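Local atomic coordinates of peptide methionine sulfoxide reductase MsrA (Treponema denticola ATCC 35405, PDB entry 5FA9), a protein that probably repairs oxidatively damaged proteins by reducing methionine sulfoxide back to methionine, as a fusion of MsrA and MsrB families in one chain. Residues B[207-213]-B[290-296]; B[218-224]-B[235-239]; B[267-272]-B[283-287]. The protein carries 2 engineered substitutions. All blocks are in the same frame, centred on the assembly; numbering follows the deposited sequence.

Contact 1: B[207-213]-B[290-296]; sequences EGIYVDI and ALRFIPY
Strands 208-212 and 291-295 pair antiparallel, their axes 4.3 Å apart at closest approach and their directions at 148°. Hydrogen-bonded pairs are Ile209 with Ile294 (Ile209 N to Ile294 O 3.1 Å, Ile294 N to Ile209 O 2.9 Å) and Val211 with Arg292 (Val211 N to Arg292 O 2.9 Å, Arg292 N to Val211 O 2.8 Å); Tyr210 opposes Phe293 in a non-hydrogen-bonded pair. At the two ends, Tyr296 N donates to Glu207 O (2.9 Å) and Ile213 N to Ala290 O (3.2 Å). Gly208 adopts phi 158° and psi -170°, and a CB there would clash with Ile294 O; instead Gly208 CA approaches that oxygen to 3.2 Å. The amides of strand 208-212 that point away from strand 291-295 are satisfied on its other edge, Gly208 N by Ser222 OG and Tyr210 N by Phe220 O, while Phe293 N is bonded to Tyr201 OH. Tyr210 (chi1 m) and Phe293 (chi1 t) share one sheet face, Tyr210 CZ lying 3.6 Å from Phe293 CD1 with the planes at 51°. Ile209, Val211, Ile294 and the extended Arg292 share the other. Charged ends find partners outside: Glu207 with Lys312, Arg292 with Glu302, Asp212 with Thr214 and Ser261. Main-chain polarity is thus spent mostly within a three-stranded sheet of the MsrB part, partly on hydroxyls, and side chains meet on the sheet faces mainly through apolar contacts.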
loop_
_atom_site.group_PDB
_atom_site.type_symbol
_atom_site.label_atom_id
_atom_site.label_comp_id
_atom_site.label_asym_id
_atom_site.label_seq_id
_atom_site.Cartn_x
_atom_site.Cartn_y
_atom_site.Cartn_z
ATOM N N GLU B 207 18.948 -3.297 -22.983
ATOM C CA GLU B 207 19.115 -3.200 -21.538
ATOM C C GLU B 207 20.287 -2.302 -21.172
ATOM O O GLU B 207 21.377 -2.419 -21.734
ATOM C CB GLU B 207 19.309 -4.586 -20.921
ATOM C CG GLU B 207 18.111 -5.504 -21.069
ATOM C CD GLU B 207 18.319 -6.839 -20.385
ATOM O OE1 GLU B 207 17.766 -7.036 -19.283
ATOM O OE2 GLU B 207 19.039 -7.691 -20.948
ATOM N N GLY B 208 20.052 -1.405 -20.221
ATOM C CA GLY B 208 21.063 -0.461 -19.788
ATOM C C GLY B 208 20.431 0.750 -19.133
ATOM O O GLY B 208 19.231 0.761 -18.860
ATOM N N ILE B 209 21.238 1.772 -18.877
ATOM C CA ILE B 209 20.738 2.995 -18.263
ATOM C C ILE B 209 20.835 4.179 -19.218
ATOM O O ILE B 209 21.669 4.196 -20.125
ATOM C CB ILE B 209 21.501 3.335 -16.968
ATOM C CG1 ILE B 209 22.999 3.467 -17.246
ATOM C CG2 ILE B 209 21.248 2.278 -15.910
ATOM C CD1 ILE B 209 23.805 3.920 -16.047
ATOM N N TYR B 210 19.977 5.169 -19.003
ATOM C CA TYR B 210 20.029 6.404 -19.771
ATOM C C TYR B 210 20.606 7.503 -18.894
ATOM O O TYR B 210 20.089 7.796 -17.816
ATOM C CB TYR B 210 18.645 6.779 -20.301
ATOM C CG TYR B 210 18.119 5.796 -21.322
ATOM C CD1 TYR B 210 17.445 4.647 -20.927
ATOM C CD2 TYR B 210 18.312 6.008 -22.680
ATOM C CE1 TYR B 210 16.969 3.744 -21.857
ATOM C CE2 TYR B 210 17.841 5.110 -23.618
ATOM C CZ TYR B 210 17.170 3.980 -23.201
ATOM O OH TYR B 210 16.700 3.084 -24.131
ATOM N N VAL B 211 21.686 8.104 -19.374
ATOM C CA VAL B 211 22.471 9.031 -18.578
ATOM C C VAL B 211 22.335 10.473 -19.076
ATOM O O VAL B 211 22.075 10.707 -20.256
ATOM C CB VAL B 211 23.960 8.579 -18.587
ATOM C CG1 VAL B 211 24.893 9.676 -19.086
ATOM C CG2 VAL B 211 24.375 8.062 -17.220
ATOM N N ASP B 212 22.492 11.431 -18.163
ATOM C CA ASP B 212 22.496 12.846 -18.523
ATOM C C ASP B 212 23.647 13.121 -19.484
ATOM O O ASP B 212 24.811 12.895 -19.153
ATOM C CB ASP B 212 22.614 13.723 -17.271
ATOM C CG ASP B 212 22.317 15.192 -17.547
ATOM O OD1 ASP B 212 22.411 15.627 -18.714
ATOM O OD2 ASP B 212 21.994 15.919 -16.584
ATOM N N ILE B 213 23.317 13.620 -20.670
ATOM C CA ILE B 213 24.312 13.847 -21.710
ATOM C C ILE B 213 25.274 14.983 -21.355
ATOM O O ILE B 213 26.319 15.142 -21.988
ATOM C CB ILE B 213 23.632 14.152 -23.067
ATOM C CG1 ILE B 213 24.583 13.864 -24.230
ATOM C CG2 ILE B 213 23.109 15.582 -23.101
ATOM C CD1 ILE B 213 23.879 13.641 -25.548
ATOM N N ALA B 290 18.804 14.499 -25.001
ATOM C CA ALA B 290 19.252 14.837 -23.656
ATOM C C ALA B 290 19.849 13.628 -22.941
ATOM O O ALA B 290 20.368 13.748 -21.831
ATOM C CB ALA B 290 18.099 15.411 -22.846
ATOM N N LEU B 291 19.775 12.463 -23.578
ATOM C CA LEU B 291 20.214 11.225 -22.942
ATOM C C LEU B 291 21.378 10.552 -23.665
ATOM O O LEU B 291 21.530 10.676 -24.880
ATOM C CB LEU B 291 19.044 10.243 -22.839
ATOM C CG LEU B 291 17.786 10.753 -22.136
ATOM C CD1 LEU B 291 16.672 9.719 -22.213
ATOM C CD2 LEU B 291 18.088 11.120 -20.690
ATOM N N ARG B 292 22.198 9.846 -22.893
ATOM C CA ARG B 292 23.238 8.980 -23.435
ATOM C C ARG B 292 23.042 7.558 -22.921
ATOM O O ARG B 292 23.109 7.314 -21.717
ATOM C CB ARG B 292 24.625 9.500 -23.055
ATOM C CG ARG B 292 25.768 8.622 -23.535
ATOM C CD ARG B 292 27.114 9.240 -23.185
ATOM N NE ARG B 292 28.148 8.229 -22.978
ATOM C CZ ARG B 292 28.684 7.945 -21.796
ATOM N NH1 ARG B 292 28.283 8.596 -20.712
ATOM N NH2 ARG B 292 29.619 7.011 -21.694
ATOM N N PHE B 293 22.802 6.620 -23.833
ATOM C CA PHE B 293 22.536 5.240 -23.444
ATOM C C PHE B 293 23.814 4.461 -23.155
ATOM O O PHE B 293 24.781 4.519 -23.916
ATOM C CB PHE B 293 21.728 4.521 -24.526
ATOM C CG PHE B 293 21.471 3.072 -24.225
ATOM C CD1 PHE B 293 20.526 2.705 -23.281
ATOM C CD2 PHE B 293 22.168 2.075 -24.890
ATOM C CE1 PHE B 293 20.285 1.372 -23.000
ATOM C CE2 PHE B 293 21.931 0.741 -24.615
ATOM C CZ PHE B 293 20.989 0.390 -23.669
ATOM N N ILE B 294 23.802 3.729 -22.046
ATOM C CA ILE B 294 24.932 2.900 -21.652
ATOM C C ILE B 294 24.484 1.459 -21.444
ATOM O O ILE B 294 23.769 1.164 -20.486
ATOM C CB ILE B 294 25.595 3.423 -20.365
ATOM C CG1 ILE B 294 26.005 4.887 -20.540
ATOM C CG2 ILE B 294 26.790 2.559 -19.990
ATOM C CD1 ILE B 294 26.822 5.435 -19.400
ATOM N N PRO B 295 24.900 0.557 -22.348
ATOM C CA PRO B 295 24.525 -0.862 -22.302
ATOM C C PRO B 295 24.879 -1.517 -20.970
ATOM O O PRO B 295 25.880 -1.149 -20.356
ATOM C CB PRO B 295 25.340 -1.478 -23.444
ATOM C CG PRO B 295 25.606 -0.345 -24.372
ATOM C CD PRO B 295 25.772 0.859 -23.495
ATOM N N TYR B 296 24.058 -2.470 -20.539
ATOM C CA TYR B 296 24.264 -3.171 -19.274
ATOM C C TYR B 296 25.640 -3.828 -19.200
ATOM O O TYR B 296 26.289 -3.813 -18.155
ATOM C CB TYR B 296 23.169 -4.223 -19.072
ATOM C CG TYR B 296 23.252 -4.963 -17.755
ATOM C CD1 TYR B 296 22.731 -4.410 -16.593
ATOM C CD2 TYR B 296 23.843 -6.218 -17.676
ATOM C CE1 TYR B 296 22.802 -5.083 -15.388
ATOM C CE2 TYR B 296 23.919 -6.898 -16.475
ATOM C CZ TYR B 296 23.397 -6.326 -15.334
ATOM O OH TYR B 296 23.467 -6.996 -14.136
#

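Contact 2: B[218-224]-B[235-239]; sequences PLFSSLN and FTKAI
Two backbone hydrogen bonds, Ile239 N to Leu219 O (3.0 Å) and Thr236 N to Asn224 O (2.9 Å), join strand 218-221 and its following turn to the irregular segment 235-239. Leu219 and Phe220 form a classic bulge opposite Tyr210, and Ser221 OG accepts from Leu223 N (3.2 Å) in an ST turn. Phe220 and Phe235, both chi1 m, make an offset stack with centroids 4.5 Å apart and planes at 17°; Phe220 CB lies 3.6 Å from the Phe235 centroid, over its face. Ile239 (t, t) sets CD1 4.2 Å from Pro218 CB. Asn224 (chi1 m) lays CG 3.6 Å from Lys237 CG, and Lys237 (p, t, m, m) curls NZ to Ala238 O (2.6 Å). A water accepts from Ser221 N (2.9 Å) and Asn224 ND2 (2.5 Å) and donates to Lys237 O (2.8 Å). Thr236 borders a bound DTT, probably from the crystallisation liquor. In the MsrB part this links the three-stranded and larger sheets: strand 208-212 flanks strand 218-221, Phe235 pairs with strand 283-286, and helix 308-311 covers Ser221 and Ile239.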
loop_
_atom_site.group_PDB
_atom_site.type_symbol
_atom_site.label_atom_id
_atom_site.label_comp_id
_atom_site.label_asym_id
_atom_site.label_seq_id
_atom_site.Cartn_x
_atom_site.Cartn_y
_atom_site.Cartn_z
ATOM N N PRO B 218 23.171 9.064 -14.103
ATOM C CA PRO B 218 22.039 8.215 -14.496
ATOM C C PRO B 218 20.689 8.868 -14.210
ATOM O O PRO B 218 20.493 9.426 -13.131
ATOM C CB PRO B 218 22.231 6.960 -13.639
ATOM C CG PRO B 218 23.692 6.923 -13.358
ATOM C CD PRO B 218 24.094 8.358 -13.198
ATOM N N LEU B 219 19.775 8.794 -15.171
ATOM C CA LEU B 219 18.464 9.419 -15.029
ATOM C C LEU B 219 17.326 8.411 -15.155
ATOM O O LEU B 219 16.338 8.486 -14.425
ATOM C CB LEU B 219 18.288 10.528 -16.068
ATOM C CG LEU B 219 19.294 11.677 -16.017
ATOM C CD1 LEU B 219 19.067 12.632 -17.177
ATOM C CD2 LEU B 219 19.203 12.409 -14.688
ATOM N N PHE B 220 17.464 7.469 -16.083
ATOM C CA PHE B 220 16.415 6.484 -16.321
ATOM C C PHE B 220 16.977 5.091 -16.588
ATOM O O PHE B 220 18.116 4.940 -17.031
ATOM C CB PHE B 220 15.533 6.922 -17.492
ATOM C CG PHE B 220 14.826 8.227 -17.262
ATOM C CD1 PHE B 220 13.626 8.268 -16.569
ATOM C CD2 PHE B 220 15.359 9.414 -17.738
ATOM C CE1 PHE B 220 12.974 9.468 -16.353
ATOM C CE2 PHE B 220 14.713 10.616 -17.526
ATOM C CZ PHE B 220 13.519 10.643 -16.833
ATOM N N SER B 221 16.164 4.077 -16.308
ATOM C CA SER B 221 16.531 2.691 -16.571
ATOM C C SER B 221 15.713 2.116 -17.722
ATOM O O SER B 221 14.560 2.496 -17.926
ATOM C CB SER B 221 16.340 1.837 -15.316
ATOM O OG SER B 221 16.547 0.465 -15.597
ATOM N N SER B 222 16.316 1.200 -18.474
ATOM C CA SER B 222 15.633 0.541 -19.583
ATOM C C SER B 222 14.441 -0.277 -19.096
ATOM O O SER B 222 13.514 -0.554 -19.857
ATOM C CB SER B 222 16.603 -0.358 -20.351
ATOM O OG SER B 222 17.160 -1.348 -19.504
ATOM N N LEU B 223 14.476 -0.662 -17.825
ATOM C CA LEU B 223 13.411 -1.460 -17.227
ATOM C C LEU B 223 12.112 -0.669 -17.119
ATOM O O LEU B 223 11.023 -1.243 -17.100
ATOM C CB LEU B 223 13.835 -1.956 -15.842
ATOM C CG LEU B 223 12.891 -2.920 -15.120
ATOM C CD1 LEU B 223 12.712 -4.208 -15.911
ATOM C CD2 LEU B 223 13.388 -3.210 -13.713
ATOM N N ASN B 224 12.231 0.652 -17.064
ATOM C CA ASN B 224 11.071 1.520 -16.904
ATOM C C ASN B 224 10.640 2.158 -18.219
ATOM O O ASN B 224 9.718 2.973 -18.251
ATOM C CB ASN B 224 11.374 2.606 -15.874
ATOM C CG ASN B 224 11.812 2.035 -14.541
ATOM O OD1 ASN B 224 11.135 1.184 -13.965
ATOM N ND2 ASN B 224 12.956 2.494 -14.047
ATOM N N PHE B 235 9.261 6.947 -20.081
ATOM C CA PHE B 235 9.578 6.148 -18.904
ATOM C C PHE B 235 8.472 6.260 -17.859
ATOM O O PHE B 235 7.742 7.251 -17.819
ATOM C CB PHE B 235 10.919 6.581 -18.306
ATOM C CG PHE B 235 12.070 6.493 -19.268
ATOM C CD1 PHE B 235 12.394 7.565 -20.083
ATOM C CD2 PHE B 235 12.830 5.338 -19.356
ATOM C CE1 PHE B 235 13.452 7.487 -20.969
ATOM C CE2 PHE B 235 13.889 5.254 -20.240
ATOM C CZ PHE B 235 14.201 6.331 -21.047
ATOM N N THR B 236 8.350 5.237 -17.019
ATOM C CA THR B 236 7.307 5.207 -15.999
ATOM C C THR B 236 7.781 5.838 -14.694
ATOM O O THR B 236 6.970 6.214 -13.847
ATOM C CB THR B 236 6.839 3.768 -15.718
ATOM O OG1 THR B 236 7.919 3.011 -15.157
ATOM C CG2 THR B 236 6.371 3.101 -17.003
ATOM N N LYS B 237 9.096 5.953 -14.539
ATOM C CA LYS B 237 9.683 6.546 -13.343
ATOM C C LYS B 237 11.147 6.903 -13.569
ATOM O O LYS B 237 11.744 6.511 -14.571
ATOM C CB LYS B 237 9.563 5.594 -12.151
ATOM C CG LYS B 237 10.517 4.411 -12.207
ATOM C CD LYS B 237 10.287 3.455 -11.047
ATOM C CE LYS B 237 10.575 4.122 -9.713
ATOM N NZ LYS B 237 11.998 4.543 -9.593
ATOM N N ALA B 238 11.718 7.648 -12.628
ATOM C CA ALA B 238 13.142 7.948 -12.650
ATOM C C ALA B 238 13.918 6.777 -12.059
ATOM O O ALA B 238 13.354 5.956 -11.335
ATOM C CB ALA B 238 13.432 9.226 -11.883
ATOM N N ILE B 239 15.208 6.694 -12.370
ATOM C CA ILE B 239 16.025 5.591 -11.881
ATOM C C ILE B 239 16.221 5.707 -10.367
ATOM O O ILE B 239 16.274 4.699 -9.661
ATOM C CB ILE B 239 17.395 5.530 -12.607
ATOM C CG1 ILE B 239 18.136 4.237 -12.257
ATOM C CG2 ILE B 239 18.250 6.756 -12.301
ATOM C CD1 ILE B 239 19.373 3.998 -13.094
HETATM O O HOH W 1 13.918 4.697 -14.560
#

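Contact 3: B[267-272]-B[283-287]; sequences HLGHVF and RYSIN. Engineered in segment 283-287: Ser285 (natural residue Cys).
The shortest direct hydrogen bonds between the two strands join main chains: Ser285 N to His270 O and Phe272 N to Arg283 O, each 2.8 Å. Their return bonds, His270 N to Ser285 O and Arg283 N to Phe272 O, are 3.0 Å each, so His270-Ser285 and Phe272-Arg283 are hydrogen-bonded pairs and Val271-Tyr284 is a non-hydrogen-bonded one. At the open end Leu268 O accepts twice from Asn287 (N 3.0 Å, ND2 2.9 Å), and a water links Asn287 ND2 (2.9 Å) to His267 NE2 (2.5 Å). Asn287 OD1 is held by Glu194 N, His267 ND1 by Glu258. Strands 267-272 and 283-286 thus form an antiparallel hairpin, axes 4.6 Å apart at closest approach and directions at 165°. Leu268 and Gly269 form a classic bulge facing Val259; Gly269 (phi 161°, psi -141°) sets its CA 3.3 Å from Ser285 O, where a CB would clash. Arg283 (t, t, p) folds its guanidinium over the Phe272 ring (chi1 m), NH2 3.2 Å from Phe272 CD2, and its NE forms a salt bridge to Asp274. On the same sheet face Ser285 CB meets that ring's edge, 3.8 Å from Phe272 CE2. On the other sheet face, Val271 CG2 makes a CH-pi contact with Tyr284, 3.8 Å from the ring centroid, and Leu268 CB meets Ile286 CD1 at 4.0 Å. With its natural Cys in place of engineered Ser285, segment 283-287 would match the R-x-C-x-N signature of MsrB enzymes, so this is probably their catalytic-cysteine position, its N and O both hydrogen-bonded to His270.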
loop_
_atom_site.group_PDB
_atom_site.type_symbol
_atom_site.label_atom_id
_atom_site.label_comp_id
_atom_site.label_asym_id
_atom_site.label_seq_id
_atom_site.Cartn_x
_atom_site.Cartn_y
_atom_site.Cartn_z
ATOM N N HIS B 267 17.364 20.763 -19.200
ATOM C CA HIS B 267 16.003 20.399 -19.573
ATOM C C HIS B 267 15.965 19.002 -20.183
ATOM O O HIS B 267 16.765 18.676 -21.060
ATOM C CB HIS B 267 15.423 21.419 -20.554
ATOM C CG HIS B 267 14.124 20.997 -21.166
ATOM N ND1 HIS B 267 12.932 21.023 -20.477
ATOM C CD2 HIS B 267 13.832 20.535 -22.406
ATOM C CE1 HIS B 267 11.960 20.597 -21.264
ATOM N NE2 HIS B 267 12.480 20.295 -22.440
ATOM N N LEU B 268 15.032 18.181 -19.713
ATOM C CA LEU B 268 14.915 16.809 -20.190
ATOM C C LEU B 268 13.619 16.598 -20.964
ATOM O O LEU B 268 13.609 15.949 -22.011
ATOM C CB LEU B 268 14.991 15.831 -19.018
ATOM C CG LEU B 268 16.238 15.952 -18.140
ATOM C CD1 LEU B 268 16.183 14.953 -16.999
ATOM C CD2 LEU B 268 17.500 15.761 -18.967
ATOM N N GLY B 269 12.529 17.151 -20.444
ATOM C CA GLY B 269 11.232 17.021 -21.080
ATOM C C GLY B 269 10.096 17.321 -20.125
ATOM O O GLY B 269 10.194 18.228 -19.297
ATOM N N HIS B 270 9.014 16.558 -20.236
ATOM C CA HIS B 270 7.850 16.758 -19.383
ATOM C C HIS B 270 7.328 15.438 -18.827
ATOM O O HIS B 270 7.542 14.378 -19.414
ATOM C CB HIS B 270 6.737 17.470 -20.157
ATOM C CG HIS B 270 7.176 18.743 -20.810
ATOM N ND1 HIS B 270 7.854 18.767 -22.010
ATOM C CD2 HIS B 270 7.033 20.035 -20.432
ATOM C CE1 HIS B 270 8.111 20.019 -22.343
ATOM N NE2 HIS B 270 7.624 20.809 -21.403
ATOM N N VAL B 271 6.638 15.511 -17.693
ATOM C CA VAL B 271 6.012 14.335 -17.104
ATOM C C VAL B 271 4.492 14.482 -17.109
ATOM O O VAL B 271 3.947 15.488 -16.652
ATOM C CB VAL B 271 6.516 14.077 -15.662
ATOM C CG1 VAL B 271 6.416 15.338 -14.811
ATOM C CG2 VAL B 271 5.757 12.920 -15.028
ATOM N N PHE B 272 3.811 13.476 -17.648
ATOM C CA PHE B 272 2.358 13.505 -17.742
ATOM C C PHE B 272 1.729 12.448 -16.841
ATOM O O PHE B 272 2.425 11.605 -16.277
ATOM C CB PHE B 272 1.916 13.303 -19.191
ATOM C CG PHE B 272 2.501 14.304 -20.148
ATOM C CD1 PHE B 272 1.874 15.519 -20.368
ATOM C CD2 PHE B 272 3.677 14.030 -20.824
ATOM C CE1 PHE B 272 2.410 16.442 -21.246
ATOM C CE2 PHE B 272 4.219 14.948 -21.703
ATOM C CZ PHE B 272 3.584 16.156 -21.914
ATOM N N ARG B 283 3.895 9.167 -17.051
ATOM C CA ARG B 283 4.606 9.112 -18.322
ATOM C C ARG B 283 5.674 10.195 -18.393
ATOM O O ARG B 283 5.367 11.377 -18.558
ATOM C CB ARG B 283 3.636 9.254 -19.498
ATOM C CG ARG B 283 4.328 9.343 -20.855
ATOM C CD ARG B 283 3.330 9.279 -22.002
ATOM N NE ARG B 283 2.413 10.415 -22.005
ATOM C CZ ARG B 283 2.508 11.446 -22.838
ATOM N NH1 ARG B 283 3.481 11.489 -23.739
ATOM N NH2 ARG B 283 1.627 12.436 -22.773
ATOM N N TYR B 284 6.932 9.787 -18.260
ATOM C CA TYR B 284 8.046 10.712 -18.397
ATOM C C TYR B 284 8.462 10.820 -19.857
ATOM O O TYR B 284 9.135 9.935 -20.385
ATOM C CB TYR B 284 9.231 10.267 -17.536
ATOM C CG TYR B 284 9.025 10.465 -16.051
ATOM C CD1 TYR B 284 8.311 9.541 -15.298
ATOM C CD2 TYR B 284 9.547 11.575 -15.401
ATOM C CE1 TYR B 284 8.122 9.719 -13.940
ATOM C CE2 TYR B 284 9.363 11.760 -14.044
ATOM C CZ TYR B 284 8.650 10.830 -13.319
ATOM O OH TYR B 284 8.466 11.013 -11.968
ATOM N N SER B 285 8.058 11.906 -20.507
ATOM C CA SER B 285 8.414 12.136 -21.901
ATOM C C SER B 285 9.735 12.890 -21.973
ATOM O O SER B 285 9.808 14.068 -21.624
ATOM C CB SER B 285 7.310 12.909 -22.623
ATOM O OG SER B 285 7.480 12.850 -24.028
ATOM N N ILE B 286 10.778 12.201 -22.423
ATOM C CA ILE B 286 12.129 12.751 -22.395
ATOM C C ILE B 286 12.755 12.773 -23.784
ATOM O O ILE B 286 12.681 11.791 -24.522
ATOM C CB ILE B 286 13.040 11.943 -21.445
ATOM C CG1 ILE B 286 12.384 11.791 -20.071
ATOM C CG2 ILE B 286 14.409 12.597 -21.322
ATOM C CD1 ILE B 286 12.149 13.104 -19.357
ATOM N N ASN B 287 13.364 13.899 -24.138
ATOM C CA ASN B 287 14.091 14.010 -25.396
ATOM C C ASN B 287 15.301 13.083 -25.411
ATOM O O ASN B 287 16.105 13.086 -24.478
ATOM C CB ASN B 287 14.535 15.454 -25.638
ATOM C CG ASN B 287 13.368 16.420 -25.718
ATOM O OD1 ASN B 287 12.710 16.533 -26.753
ATOM N ND2 ASN B 287 13.110 17.127 -24.625
HETATM O O HOH W 2 11.081 19.109 -24.110
#

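Overall arrangement
From the N terminus, the chain reaches these contacts after the MsrA part, all of them in the MsrB part. Strand 208-212 comes first, and its partner segment 290-296 begins 77 residues after the end of segment 207-213, so contact 1 closes the longest loop and encloses the other two. Within it, contact 2 closes a short excursion between 218-224 and 235-239, and contact 3 follows in series as a hairpin. Contacts 1 and 2 meet in the three-stranded sheet, where strand 208-212 neighbours strand 218-221. Phe235 O to Tyr284 N, 2.7 Å, and Phe220 against Ile286 carry contact 2 into the six-stranded sheet of contact 3, while Leu291 packs on Ile286, joining contacts 1 and 3.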